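Long-range contacts in 3,5-epimerase/4-reductase (PDB 4QQR), which catalyses the 3,5-epimerisation of dTDP-4-keto-6-deoxyglucose and the NADPH-dependent reduction of the product to dTDP-beta-L-rhamnose: residues F13-Y18 with I37-G42; I116-D120 with G130-E134; Y187-V191 with W246-T250; E202-I206 with F276-M280. One frame throughout, in Å; residues are numbered along the deposited sequence.

Interaction 1. Residues F13-Y18 with I37-G42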
loop_
_atom_site.group_PDB
_atom_site.type_symbol
_atom_site.label_atom_id
_atom_site.label_comp_id
_atom_site.label_asym_id
_atom_site.label_seq_id
_atom_site.Cartn_x
_atom_site.Cartn_y
_atom_site.Cartn_z
ATOM N N PHE A 13 -31.854 8.692 5.055
ATOM C CA PHE A 13 -30.715 7.883 4.624
ATOM C C PHE A 13 -30.753 7.516 3.135
ATOM O O PHE A 13 -31.827 7.360 2.554
ATOM C CB PHE A 13 -30.622 6.610 5.473
ATOM C CG PHE A 13 -30.288 6.873 6.917
ATOM C CD1 PHE A 13 -29.117 7.537 7.259
ATOM C CD2 PHE A 13 -31.147 6.454 7.940
ATOM C CE1 PHE A 13 -28.798 7.783 8.597
ATOM C CE2 PHE A 13 -30.841 6.700 9.279
ATOM C CZ PHE A 13 -29.663 7.365 9.611
ATOM N N ASN A 14 -29.572 7.363 2.534
ATOM C CA ASN A 14 -29.433 7.061 1.115
ATOM C C ASN A 14 -28.076 6.445 0.889
ATOM O O ASN A 14 -27.067 7.143 0.937
ATOM C CB ASN A 14 -29.545 8.349 0.284
ATOM C CG ASN A 14 -29.508 8.091 -1.221
ATOM O OD1 ASN A 14 -29.494 6.943 -1.672
ATOM N ND2 ASN A 14 -29.509 9.167 -2.004
ATOM N N PHE A 15 -28.027 5.144 0.633
ATOM C CA PHE A 15 -26.731 4.464 0.611
ATOM C C PHE A 15 -26.203 4.229 -0.778
ATOM O O PHE A 15 -26.923 3.740 -1.656
ATOM C CB PHE A 15 -26.774 3.131 1.354
ATOM C CG PHE A 15 -27.101 3.251 2.818
ATOM C CD1 PHE A 15 -27.108 4.481 3.450
ATOM C CD2 PHE A 15 -27.391 2.124 3.562
ATOM C CE1 PHE A 15 -27.403 4.586 4.796
ATOM C CE2 PHE A 15 -27.685 2.221 4.908
ATOM C CZ PHE A 15 -27.692 3.450 5.528
ATOM N N LEU A 16 -24.936 4.589 -0.975
ATOM C CA LEU A 16 -24.214 4.198 -2.172
ATOM C C LEU A 16 -23.437 2.931 -1.822
ATOM O O LEU A 16 -22.691 2.902 -0.847
ATOM C CB LEU A 16 -23.284 5.317 -2.653
ATOM C CG LEU A 16 -22.459 5.044 -3.922
ATOM C CD1 LEU A 16 -23.358 4.731 -5.118
ATOM C CD2 LEU A 16 -21.522 6.221 -4.243
ATOM N N ILE A 17 -23.647 1.869 -2.592
ATOM C CA ILE A 17 -23.001 0.594 -2.314
ATOM C C ILE A 17 -22.137 0.157 -3.492
ATOM O O ILE A 17 -22.552 0.251 -4.643
ATOM C CB ILE A 17 -24.044 -0.491 -1.980
ATOM C CG1 ILE A 17 -24.876 -0.059 -0.762
ATOM C CG2 ILE A 17 -23.360 -1.825 -1.731
ATOM C CD1 ILE A 17 -26.102 -0.932 -0.487
ATOM N N TYR A 18 -20.924 -0.301 -3.204
ATOM C CA TYR A 18 -20.057 -0.834 -4.251
ATOM C C TYR A 18 -19.901 -2.342 -4.127
ATOM O O TYR A 18 -19.685 -2.860 -3.036
ATOM C CB TYR A 18 -18.702 -0.102 -4.292
ATOM C CG TYR A 18 -18.836 1.263 -4.931
ATOM C CD1 TYR A 18 -19.098 2.390 -4.157
ATOM C CD2 TYR A 18 -18.761 1.416 -6.311
ATOM C CE1 TYR A 18 -19.250 3.640 -4.740
ATOM C CE2 TYR A 18 -18.920 2.658 -6.905
ATOM C CZ TYR A 18 -19.158 3.767 -6.113
ATOM O OH TYR A 18 -19.311 5.004 -6.691
ATOM N N ILE A 37 -34.695 1.373 3.037
ATOM C CA ILE A 37 -33.660 2.369 2.818
ATOM C C ILE A 37 -33.339 2.530 1.330
ATOM O O ILE A 37 -33.042 1.554 0.620
ATOM C CB ILE A 37 -32.349 2.022 3.562
ATOM C CG1 ILE A 37 -32.609 1.784 5.048
ATOM C CG2 ILE A 37 -31.287 3.117 3.346
ATOM C CD1 ILE A 37 -31.349 1.461 5.829
ATOM N N THR A 38 -33.379 3.768 0.865
ATOM C CA THR A 38 -32.964 4.064 -0.489
ATOM C C THR A 38 -31.474 3.751 -0.670
ATOM O O THR A 38 -30.622 4.293 0.040
ATOM C CB THR A 38 -33.235 5.532 -0.816
ATOM O OG1 THR A 38 -34.647 5.772 -0.723
ATOM C CG2 THR A 38 -32.719 5.891 -2.208
ATOM N N TYR A 39 -31.161 2.866 -1.609
ATOM C CA TYR A 39 -29.771 2.533 -1.877
ATOM C C TYR A 39 -29.539 2.469 -3.370
ATOM O O TYR A 39 -30.471 2.264 -4.130
ATOM C CB TYR A 39 -29.429 1.179 -1.276
ATOM C CG TYR A 39 -29.988 0.036 -2.085
ATOM C CD1 TYR A 39 -31.342 -0.283 -2.028
ATOM C CD2 TYR A 39 -29.165 -0.724 -2.912
ATOM C CE1 TYR A 39 -31.864 -1.329 -2.778
ATOM C CE2 TYR A 39 -29.671 -1.767 -3.658
ATOM C CZ TYR A 39 -31.019 -2.063 -3.589
ATOM O OH TYR A 39 -31.528 -3.101 -4.326
ATOM N N THR A 40 -28.290 2.611 -3.793
ATOM C CA THR A 40 -27.960 2.469 -5.208
ATOM C C THR A 40 -26.604 1.790 -5.333
ATOM O O THR A 40 -25.721 2.022 -4.517
ATOM C CB THR A 40 -27.964 3.836 -5.923
ATOM O OG1 THR A 40 -29.253 4.447 -5.775
ATOM C CG2 THR A 40 -27.640 3.696 -7.406
ATOM N N TYR A 41 -26.449 0.915 -6.322
ATOM C CA TYR A 41 -25.155 0.298 -6.597
ATOM C C TYR A 41 -24.367 1.217 -7.514
ATOM O O TYR A 41 -24.914 1.753 -8.477
ATOM C CB TYR A 41 -25.317 -1.082 -7.251
ATOM C CG TYR A 41 -25.864 -2.171 -6.338
ATOM C CD1 TYR A 41 -25.225 -2.494 -5.147
ATOM C CD2 TYR A 41 -27.003 -2.895 -6.687
ATOM C CE1 TYR A 41 -25.713 -3.494 -4.315
ATOM C CE2 TYR A 41 -27.500 -3.903 -5.864
ATOM C CZ TYR A 41 -26.846 -4.195 -4.673
ATOM O OH TYR A 41 -27.321 -5.192 -3.838
ATOM N N GLY A 42 -23.088 1.413 -7.216
ATOM C CA GLY A 42 -22.268 2.321 -8.000
ATOM C C GLY A 42 -21.877 1.781 -9.362
ATOM O O GLY A 42 -21.296 0.696 -9.472
#
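Phe15 and Ile17 form the apolar centre of this pair of parallel strands. Ile37 CG2 sits over the Phe15 ring, 4.0 Å from its centroid and almost on the ring normal, a CH-pi contact. On the same face Ile17 CD1 lies 3.9 Å from Tyr39 CD2, and Ile17 CG2 lies 3.9 Å from Tyr41 CE1. Helix 23-34 covers this face through Leu28 and Cys32, and Ile208 of helix 200-212 covers the Phe15 and Ile37 end. Helix 23-34 is the crossover helix of the first beta-alpha-beta unit of the Rossmann fold, and strand 38-41 is the edge strand within this chain. Leu16 faces the other way, toward helix 49-59. Gly42 CA lies 3.5 Å from Tyr18 CE2; an ideal CB there would clash with that ring. Four backbone hydrogen bonds join the strands: Phe15 N to Thr38 O, Thr40 N to Phe15 O and Ile17 N to Thr40 O, each 2.8 Å, and Gly42 N to Ile17 O, 2.9 Å. At the polar edge the tyrosine hydroxyls hydrogen-bond elsewhere: Tyr18 to Asp55, Tyr39 to Glu33, Tyr41 to Gly25 O. Backbone bonds thus set the register, while apolar side chains pack under the covering helices.

Interaction 2. Residues I116-D120 with G130-E134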
loop_
_atom_site.group_PDB
_atom_site.type_symbol
_atom_site.label_atom_id
_atom_site.label_comp_id
_atom_site.label_asym_id
_atom_site.label_seq_id
_atom_site.Cartn_x
_atom_site.Cartn_y
_atom_site.Cartn_z
ATOM N N ILE A 116 -5.526 -11.422 8.595
ATOM C CA ILE A 116 -4.192 -10.878 8.497
ATOM C C ILE A 116 -3.474 -11.011 9.849
ATOM O O ILE A 116 -2.439 -10.398 10.112
ATOM C CB ILE A 116 -4.268 -9.427 8.068
ATOM C CG1 ILE A 116 -5.222 -8.671 8.990
ATOM C CG2 ILE A 116 -4.730 -9.355 6.636
ATOM C CD1 ILE A 116 -5.110 -7.168 8.858
ATOM N N PHE A 117 -4.051 -11.829 10.707
ATOM C CA PHE A 117 -3.489 -12.076 12.010
ATOM C C PHE A 117 -3.273 -13.576 12.172
ATOM O O PHE A 117 -3.887 -14.386 11.461
ATOM C CB PHE A 117 -4.412 -11.521 13.088
ATOM C CG PHE A 117 -4.274 -10.036 13.304
ATOM C CD1 PHE A 117 -3.271 -9.524 14.122
ATOM C CD2 PHE A 117 -5.146 -9.146 12.697
ATOM C CE1 PHE A 117 -3.141 -8.166 14.335
ATOM C CE2 PHE A 117 -5.011 -7.770 12.908
ATOM C CZ PHE A 117 -4.001 -7.289 13.729
ATOM N N GLU A 118 -2.396 -13.958 13.093
ATOM C CA GLU A 118 -2.124 -15.383 13.319
ATOM C C GLU A 118 -1.770 -15.697 14.782
ATOM O O GLU A 118 -1.092 -14.907 15.445
ATOM C CB GLU A 118 -1.004 -15.848 12.395
ATOM C CG GLU A 118 -0.668 -17.309 12.518
ATOM C CD GLU A 118 0.499 -17.719 11.641
ATOM O OE1 GLU A 118 1.414 -16.892 11.426
ATOM O OE2 GLU A 118 0.486 -18.877 11.166
ATOM N N TYR A 119 -2.244 -16.835 15.281
ATOM C CA TYR A 119 -1.891 -17.292 16.626
ATOM C C TYR A 119 -0.376 -17.178 16.878
ATOM O O TYR A 119 0.429 -17.667 16.084
ATOM C CB TYR A 119 -2.373 -18.739 16.850
ATOM C CG TYR A 119 -3.877 -18.893 17.063
ATOM C CD1 TYR A 119 -4.550 -18.142 18.026
ATOM C CD2 TYR A 119 -4.617 -19.788 16.299
ATOM C CE1 TYR A 119 -5.921 -18.279 18.219
ATOM C CE2 TYR A 119 -5.986 -19.931 16.479
ATOM C CZ TYR A 119 -6.633 -19.177 17.444
ATOM O OH TYR A 119 -7.998 -19.327 17.628
ATOM N N ASP A 120 -0.005 -16.503 17.968
ATOM C CA ASP A 120 1.406 -16.294 18.311
ATOM C C ASP A 120 1.700 -16.410 19.814
ATOM O O ASP A 120 0.804 -16.710 20.612
ATOM C CB ASP A 120 1.915 -14.949 17.767
ATOM C CG ASP A 120 1.270 -13.739 18.445
ATOM O OD1 ASP A 120 1.542 -12.603 17.991
ATOM O OD2 ASP A 120 0.499 -13.897 19.419
ATOM N N GLY A 130 -7.443 -12.592 22.203
ATOM C CA GLY A 130 -7.667 -12.249 20.812
ATOM C C GLY A 130 -6.966 -10.972 20.395
ATOM O O GLY A 130 -6.656 -10.116 21.229
ATOM N N PHE A 131 -6.708 -10.856 19.096
ATOM C CA PHE A 131 -6.060 -9.682 18.536
ATOM C C PHE A 131 -6.962 -8.466 18.569
ATOM O O PHE A 131 -8.167 -8.552 18.317
ATOM C CB PHE A 131 -5.639 -9.942 17.101
ATOM C CG PHE A 131 -4.414 -10.799 16.977
ATOM C CD1 PHE A 131 -3.166 -10.301 17.338
ATOM C CD2 PHE A 131 -4.507 -12.095 16.486
ATOM C CE1 PHE A 131 -2.038 -11.073 17.208
ATOM C CE2 PHE A 131 -3.374 -12.883 16.365
ATOM C CZ PHE A 131 -2.136 -12.366 16.730
ATOM N N LYS A 132 -6.370 -7.323 18.874
ATOM C CA LYS A 132 -7.145 -6.102 18.946
ATOM C C LYS A 132 -7.080 -5.273 17.662
ATOM O O LYS A 132 -6.257 -5.518 16.781
ATOM C CB LYS A 132 -6.695 -5.283 20.148
ATOM C CG LYS A 132 -7.224 -5.799 21.450
ATOM C CD LYS A 132 -6.741 -4.926 22.565
ATOM C CE LYS A 132 -7.429 -5.281 23.872
ATOM N NZ LYS A 132 -6.552 -4.972 25.049
ATOM N N GLU A 133 -7.976 -4.302 17.561
ATOM C CA GLU A 133 -7.961 -3.353 16.457
ATOM C C GLU A 133 -6.584 -2.685 16.324
ATOM O O GLU A 133 -6.019 -2.587 15.229
ATOM C CB GLU A 133 -9.070 -2.310 16.654
ATOM C CG GLU A 133 -10.508 -2.864 16.475
ATOM C CD GLU A 133 -11.014 -3.694 17.652
ATOM O OE1 GLU A 133 -10.210 -3.975 18.568
ATOM O OE2 GLU A 133 -12.217 -4.058 17.665
ATOM N N GLU A 134 -6.026 -2.269 17.451
ATOM C CA GLU A 134 -4.767 -1.530 17.451
ATOM C C GLU A 134 -3.582 -2.418 17.095
ATOM O O GLU A 134 -2.528 -1.926 16.719
ATOM C CB GLU A 134 -4.532 -0.854 18.806
ATOM C CG GLU A 134 -5.811 -0.320 19.461
ATOM C CD GLU A 134 -6.621 -1.434 20.128
ATOM O OE1 GLU A 134 -5.988 -2.410 20.578
ATOM O OE2 GLU A 134 -7.872 -1.352 20.178
#
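Phe131 is the main side chain of this contact. Its chi1 is m (-76°), and its CA-to-CB bond points toward residues 116-120. Phe117 also has chi1 m (-80°) and points toward 130-134, so the two rings meet. Phe117 CD1 and Phe131 CD1 are 3.3 Å apart. The ring centroids are 4.5 Å apart and the planes lie at 33°, an oblique pair. Phe131 CB sits over the face of the Phe117 ring, 4.1 Å from its centroid, as a CH-pi contact. Both segments belong to the long loop that follows strand 107-113 of the Rossmann sheet and leads to helix 143-155. The contact closes the base of an excursion in that loop. A zinc ion lies about 5 Å from the Phe131 side chain, and His123 and Asp135, both in this loop, are zinc ligands. The rim of the Phe131 ring meets oxygen: Glu118 O is 3.0 Å from Phe131 CZ. Asp120 has chi1 p (67°), which brings Asp120 OD1 to 3.9 Å from Phe131 CZ. Its other oxygen, OD2, accepts a hydrogen bond from Gly122 N and is also hydrogen-bonded to His123 ND1. Tyr119, with chi1 m, points away, and its hydroxyl hydrogen-bonds to Pro194 O.

Interaction 3. Residues Y187-V191 with W246-T250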
loop_
_atom_site.group_PDB
_atom_site.type_symbol
_atom_site.label_atom_id
_atom_site.label_comp_id
_atom_site.label_asym_id
_atom_site.label_seq_id
_atom_site.Cartn_x
_atom_site.Cartn_y
_atom_site.Cartn_z
ATOM N N TYR A 187 -16.062 -30.647 1.919
ATOM C CA TYR A 187 -14.704 -31.155 1.843
ATOM C C TYR A 187 -14.595 -32.562 2.410
ATOM O O TYR A 187 -15.514 -33.051 3.072
ATOM C CB TYR A 187 -13.735 -30.175 2.508
ATOM C CG TYR A 187 -13.755 -28.835 1.792
ATOM C CD1 TYR A 187 -14.126 -28.760 0.447
ATOM C CD2 TYR A 187 -13.430 -27.651 2.454
ATOM C CE1 TYR A 187 -14.167 -27.558 -0.218
ATOM C CE2 TYR A 187 -13.464 -26.429 1.782
ATOM C CZ TYR A 187 -13.836 -26.395 0.450
ATOM O OH TYR A 187 -13.879 -25.201 -0.230
ATOM N N GLU A 188 -13.477 -33.218 2.117
ATOM C CA GLU A 188 -13.269 -34.621 2.486
ATOM C C GLU A 188 -12.773 -34.723 3.931
ATOM O O GLU A 188 -13.478 -35.232 4.819
ATOM C CB GLU A 188 -12.264 -35.266 1.516
ATOM C CG GLU A 188 -11.396 -34.248 0.730
ATOM C CD GLU A 188 -9.979 -34.070 1.298
ATOM O OE1 GLU A 188 -9.189 -35.040 1.249
ATOM O OE2 GLU A 188 -9.646 -32.958 1.776
ATOM N N LYS A 189 -11.549 -34.241 4.144
ATOM C CA LYS A 189 -11.015 -34.008 5.470
ATOM C C LYS A 189 -11.114 -32.514 5.779
ATOM O O LYS A 189 -11.524 -31.712 4.926
ATOM C CB LYS A 189 -9.559 -34.469 5.557
ATOM C CG LYS A 189 -9.349 -35.883 5.071
ATOM C CD LYS A 189 -8.173 -36.545 5.764
ATOM C CE LYS A 189 -8.064 -38.012 5.379
ATOM N NZ LYS A 189 -7.637 -38.153 3.963
ATOM N N VAL A 190 -10.737 -32.150 7.002
ATOM C CA VAL A 190 -10.763 -30.763 7.445
ATOM C C VAL A 190 -9.800 -30.604 8.622
ATOM O O VAL A 190 -9.407 -31.585 9.249
ATOM C CB VAL A 190 -12.202 -30.309 7.788
ATOM C CG1 VAL A 190 -12.676 -30.955 9.075
ATOM C CG2 VAL A 190 -12.285 -28.792 7.864
ATOM N N VAL A 191 -9.417 -29.370 8.917
ATOM C CA VAL A 191 -8.230 -29.129 9.732
ATOM C C VAL A 191 -8.475 -29.066 11.234
ATOM O O VAL A 191 -7.544 -29.276 12.029
ATOM C CB VAL A 191 -7.566 -27.818 9.321
ATOM C CG1 VAL A 191 -6.053 -27.898 9.539
ATOM C CG2 VAL A 191 -7.915 -27.491 7.869
ATOM N N TRP A 246 -17.258 -37.110 8.135
ATOM C CA TRP A 246 -16.034 -36.372 7.835
ATOM C C TRP A 246 -14.831 -36.948 8.584
ATOM O O TRP A 246 -14.978 -37.485 9.681
ATOM C CB TRP A 246 -16.202 -34.863 8.126
ATOM C CG TRP A 246 -16.176 -34.474 9.587
ATOM C CD1 TRP A 246 -15.084 -34.083 10.308
ATOM C CD2 TRP A 246 -17.287 -34.433 10.491
ATOM N NE1 TRP A 246 -15.447 -33.811 11.604
ATOM C CE2 TRP A 246 -16.793 -34.013 11.741
ATOM C CE3 TRP A 246 -18.649 -34.712 10.368
ATOM C CZ2 TRP A 246 -17.613 -33.868 12.859
ATOM C CZ3 TRP A 246 -19.464 -34.567 11.479
ATOM C CH2 TRP A 246 -18.945 -34.154 12.707
ATOM N N LYS A 247 -13.643 -36.845 7.984
ATOM C CA LYS A 247 -12.402 -37.230 8.663
ATOM C C LYS A 247 -11.493 -36.019 8.858
ATOM O O LYS A 247 -11.747 -34.958 8.298
ATOM C CB LYS A 247 -11.667 -38.339 7.897
ATOM C CG LYS A 247 -12.403 -39.690 7.878
ATOM C CD LYS A 247 -11.858 -40.629 6.806
ATOM C CE LYS A 247 -11.960 -39.997 5.420
ATOM N NZ LYS A 247 -13.283 -39.338 5.190
ATOM N N ASN A 248 -10.446 -36.179 9.662
ATOM C CA ASN A 248 -9.521 -35.089 9.931
ATOM C C ASN A 248 -8.114 -35.348 9.398
ATOM O O ASN A 248 -7.837 -36.404 8.845
ATOM C CB ASN A 248 -9.445 -34.809 11.436
ATOM C CG ASN A 248 -10.758 -34.299 12.009
ATOM O OD1 ASN A 248 -11.151 -34.674 13.118
ATOM N ND2 ASN A 248 -11.445 -33.440 11.254
ATOM N N PHE A 249 -7.230 -34.374 9.588
ATOM C CA PHE A 249 -5.818 -34.515 9.249
ATOM C C PHE A 249 -5.016 -34.919 10.486
ATOM O O PHE A 249 -5.227 -34.372 11.568
ATOM C CB PHE A 249 -5.270 -33.195 8.696
ATOM C CG PHE A 249 -5.773 -32.852 7.324
ATOM C CD1 PHE A 249 -5.185 -33.404 6.198
ATOM C CD2 PHE A 249 -6.827 -31.975 7.157
ATOM C CE1 PHE A 249 -5.648 -33.088 4.930
ATOM C CE2 PHE A 249 -7.292 -31.656 5.893
ATOM C CZ PHE A 249 -6.703 -32.210 4.780
ATOM N N THR A 250 -4.083 -35.855 10.321
ATOM C CA THR A 250 -3.281 -36.346 11.442
ATOM C C THR A 250 -1.862 -35.767 11.448
ATOM O O THR A 250 -1.203 -35.698 12.494
ATOM C CB THR A 250 -3.219 -37.893 11.451
ATOM O OG1 THR A 250 -1.860 -38.320 11.613
ATOM C CG2 THR A 250 -3.786 -38.463 10.144
#
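Two short strands, 189-190 and 247-248, form a small, weakly bonded parallel pair; the touching parts diverge by 49°. The pair stands apart from the main Rossmann sheet, at the surface of the chain. Its backbone bonding is sparse. Lys247 O accepts a weak hydrogen bond from Val190 N at 3.3 Å, with a bent angle of 125°. The same oxygen also takes a CA-H...O contact from Lys189 CA at 3.1 Å. Val190 O is served by a side chain: Asn248 ND2 gives it a weak hydrogen bond at 3.4 Å, and Asn248 CA adds a CA-H...O contact at 3.6 Å. Asn248 ND2 has a second weak partner in Asn230 OD1, which also accepts a hydrogen bond from Trp246 NE1. Asn230 lies on helix 229-239, so the polar atoms tie strand 247-248 to that helix. Val190 is the buried residue here. Its CG1 lies 4.1 Å from Trp246 CD1, and its side chain also touches His229 and Leu233 of the helix. The Lys189 and Lys247 side chains lie on the same face of the pair. The Phe249 ring lies against Lys189, whose CB is over the ring face, 3.9 Å from the centroid. Further along the same lysine, Lys189 CD is 3.1 Å from Asn248 O.

Interaction 4. Residues E202-I206 with F276-M280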
loop_
_atom_site.group_PDB
_atom_site.type_symbol
_atom_site.label_atom_id
_atom_site.label_comp_id
_atom_site.label_asym_id
_atom_site.label_seq_id
_atom_site.Cartn_x
_atom_site.Cartn_y
_atom_site.Cartn_z
ATOM N N GLU A 202 -26.449 -11.927 11.094
ATOM C CA GLU A 202 -26.493 -11.058 12.271
ATOM C C GLU A 202 -25.663 -9.775 12.098
ATOM O O GLU A 202 -26.122 -8.684 12.441
ATOM C CB GLU A 202 -26.028 -11.803 13.518
ATOM C CG GLU A 202 -26.016 -10.926 14.756
ATOM C CD GLU A 202 -25.467 -11.653 15.974
ATOM O OE1 GLU A 202 -24.839 -12.718 15.784
ATOM O OE2 GLU A 202 -25.665 -11.171 17.114
ATOM N N LEU A 203 -24.455 -9.923 11.553
ATOM C CA LEU A 203 -23.472 -8.845 11.538
ATOM C C LEU A 203 -23.702 -7.792 10.444
ATOM O O LEU A 203 -23.451 -6.596 10.655
ATOM C CB LEU A 203 -22.052 -9.411 11.440
ATOM C CG LEU A 203 -21.239 -9.509 12.735
ATOM C CD1 LEU A 203 -21.358 -8.210 13.519
ATOM C CD2 LEU A 203 -21.696 -10.673 13.563
ATOM N N LEU A 204 -24.192 -8.223 9.285
ATOM C CA LEU A 204 -24.495 -7.271 8.217
ATOM C C LEU A 204 -25.543 -6.223 8.593
ATOM O O LEU A 204 -25.374 -5.049 8.290
ATOM C CB LEU A 204 -24.842 -7.967 6.899
ATOM C CG LEU A 204 -23.614 -8.493 6.159
ATOM C CD1 LEU A 204 -23.933 -8.889 4.723
ATOM C CD2 LEU A 204 -22.516 -7.447 6.197
ATOM N N PRO A 205 -26.625 -6.635 9.257
ATOM C CA PRO A 205 -27.515 -5.578 9.759
ATOM C C PRO A 205 -26.815 -4.554 10.667
ATOM O O PRO A 205 -27.017 -3.352 10.490
ATOM C CB PRO A 205 -28.580 -6.370 10.522
ATOM C CG PRO A 205 -28.647 -7.650 9.765
ATOM C CD PRO A 205 -27.241 -7.969 9.372
ATOM N N ILE A 206 -26.001 -5.035 11.606
ATOM C CA ILE A 206 -25.227 -4.186 12.513
ATOM C C ILE A 206 -24.352 -3.185 11.764
ATOM O O ILE A 206 -24.211 -2.039 12.170
ATOM C CB ILE A 206 -24.350 -5.060 13.458
ATOM C CG1 ILE A 206 -25.222 -5.673 14.572
ATOM C CG2 ILE A 206 -23.152 -4.264 14.019
ATOM C CD1 ILE A 206 -24.606 -6.856 15.285
ATOM N N PHE A 276 -22.345 -2.744 20.667
ATOM C CA PHE A 276 -23.541 -3.554 20.375
ATOM C C PHE A 276 -23.726 -4.714 21.377
ATOM O O PHE A 276 -23.333 -5.855 21.092
ATOM C CB PHE A 276 -23.474 -4.102 18.943
ATOM C CG PHE A 276 -23.557 -3.038 17.883
ATOM C CD1 PHE A 276 -24.786 -2.592 17.425
ATOM C CD2 PHE A 276 -22.403 -2.467 17.359
ATOM C CE1 PHE A 276 -24.860 -1.602 16.469
ATOM C CE2 PHE A 276 -22.466 -1.478 16.402
ATOM C CZ PHE A 276 -23.690 -1.042 15.955
ATOM N N PRO A 277 -24.315 -4.423 22.557
ATOM C CA PRO A 277 -24.514 -5.403 23.649
ATOM C C PRO A 277 -25.304 -6.657 23.230
ATOM O O PRO A 277 -25.103 -7.755 23.740
ATOM C CB PRO A 277 -25.316 -4.608 24.690
ATOM C CG PRO A 277 -24.973 -3.158 24.411
ATOM C CD PRO A 277 -24.800 -3.074 22.921
ATOM N N GLU A 278 -26.210 -6.466 22.293
ATOM C CA GLU A 278 -27.027 -7.531 21.744
ATOM C C GLU A 278 -26.232 -8.519 20.869
ATOM O O GLU A 278 -26.773 -9.537 20.426
ATOM C CB GLU A 278 -28.113 -6.865 20.914
ATOM C CG GLU A 278 -27.767 -5.367 20.747
ATOM C CD GLU A 278 -28.350 -4.748 19.498
ATOM O OE1 GLU A 278 -27.886 -3.648 19.132
ATOM O OE2 GLU A 278 -29.271 -5.353 18.900
ATOM N N LEU A 279 -24.960 -8.222 20.599
ATOM C CA LEU A 279 -24.146 -9.097 19.746
ATOM C C LEU A 279 -23.944 -10.472 20.383
ATOM O O LEU A 279 -23.454 -10.571 21.505
ATOM C CB LEU A 279 -22.798 -8.464 19.433
ATOM C CG LEU A 279 -21.808 -9.224 18.547
ATOM C CD1 LEU A 279 -22.386 -9.468 17.183
ATOM C CD2 LEU A 279 -20.532 -8.436 18.417
ATOM N N MET A 280 -24.317 -11.524 19.656
ATOM C CA MET A 280 -24.228 -12.886 20.171
ATOM C C MET A 280 -22.919 -13.580 19.800
ATOM O O MET A 280 -22.261 -13.212 18.818
ATOM C CB MET A 280 -25.383 -13.711 19.635
ATOM C CG MET A 280 -26.713 -13.004 19.690
ATOM S SD MET A 280 -27.962 -14.031 18.904
ATOM C CE MET A 280 -27.709 -15.577 19.779
#
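Ile206, Glu202 and Leu279 lose the most surface in this buried contact. Ile206 points from helix 200-212 into the turn region 276-280. Its CG2 sits over the face of the Phe276 ring, 3.7 Å from the centroid and 9° off the normal, a close CH-pi contact. Ile206 CD1 reaches Leu279 CD1 at 3.9 Å. Leu279 also meets the helix one turn back, with its CD1 3.9 Å from Leu203 CD2. Residues Phe276 to Leu279 form a type I beta turn, closed by Leu279 N to Phe276 O at 2.9 Å. The turn follows helix 270-275 and leads toward helix 282-291. Glu202 is buried and extended, with chi1 and chi2 both t. This reach lets Glu202 OE2 accept a straight hydrogen bond from Met280 N at 2.9 Å. The other oxygen, OE1, bonds to Ser285 OG on helix 282-291 and weakly to Asn223. The contact thus docks the turn between two C-terminal helices onto helix 200-212 in the Rossmann domain. Apolar contacts fill one end and a carboxylate closes the other. The buried carboxylate is not left without partners: one oxygen holds the backbone after the turn, the other the helix that follows.

Along the chain, interaction 1 closes before interaction 2 opens, and interaction 2 closes before the other two begin. Interactions 3 and 4 alternate: strand 189-190 and helix 200-212 follow each other, then come 246-250 and 276-280. Interactions 1 and 4 lie nearest each other, about 8 Å between nearest atoms; helix 200-212 links them, carrying residues 202-206 and packing Ile208 on Phe15 and Ile37. Interactions 1 and 2 lie on opposite sides of the chain's centre, centres 32 Å apart. Interaction 3 is outermost, its centre 25 Å from the chain's centre and 42 Å from that of interaction 1. The contacts are separate: Rossmann sheet edge, loop near zinc, surface, and the turn before the last helix.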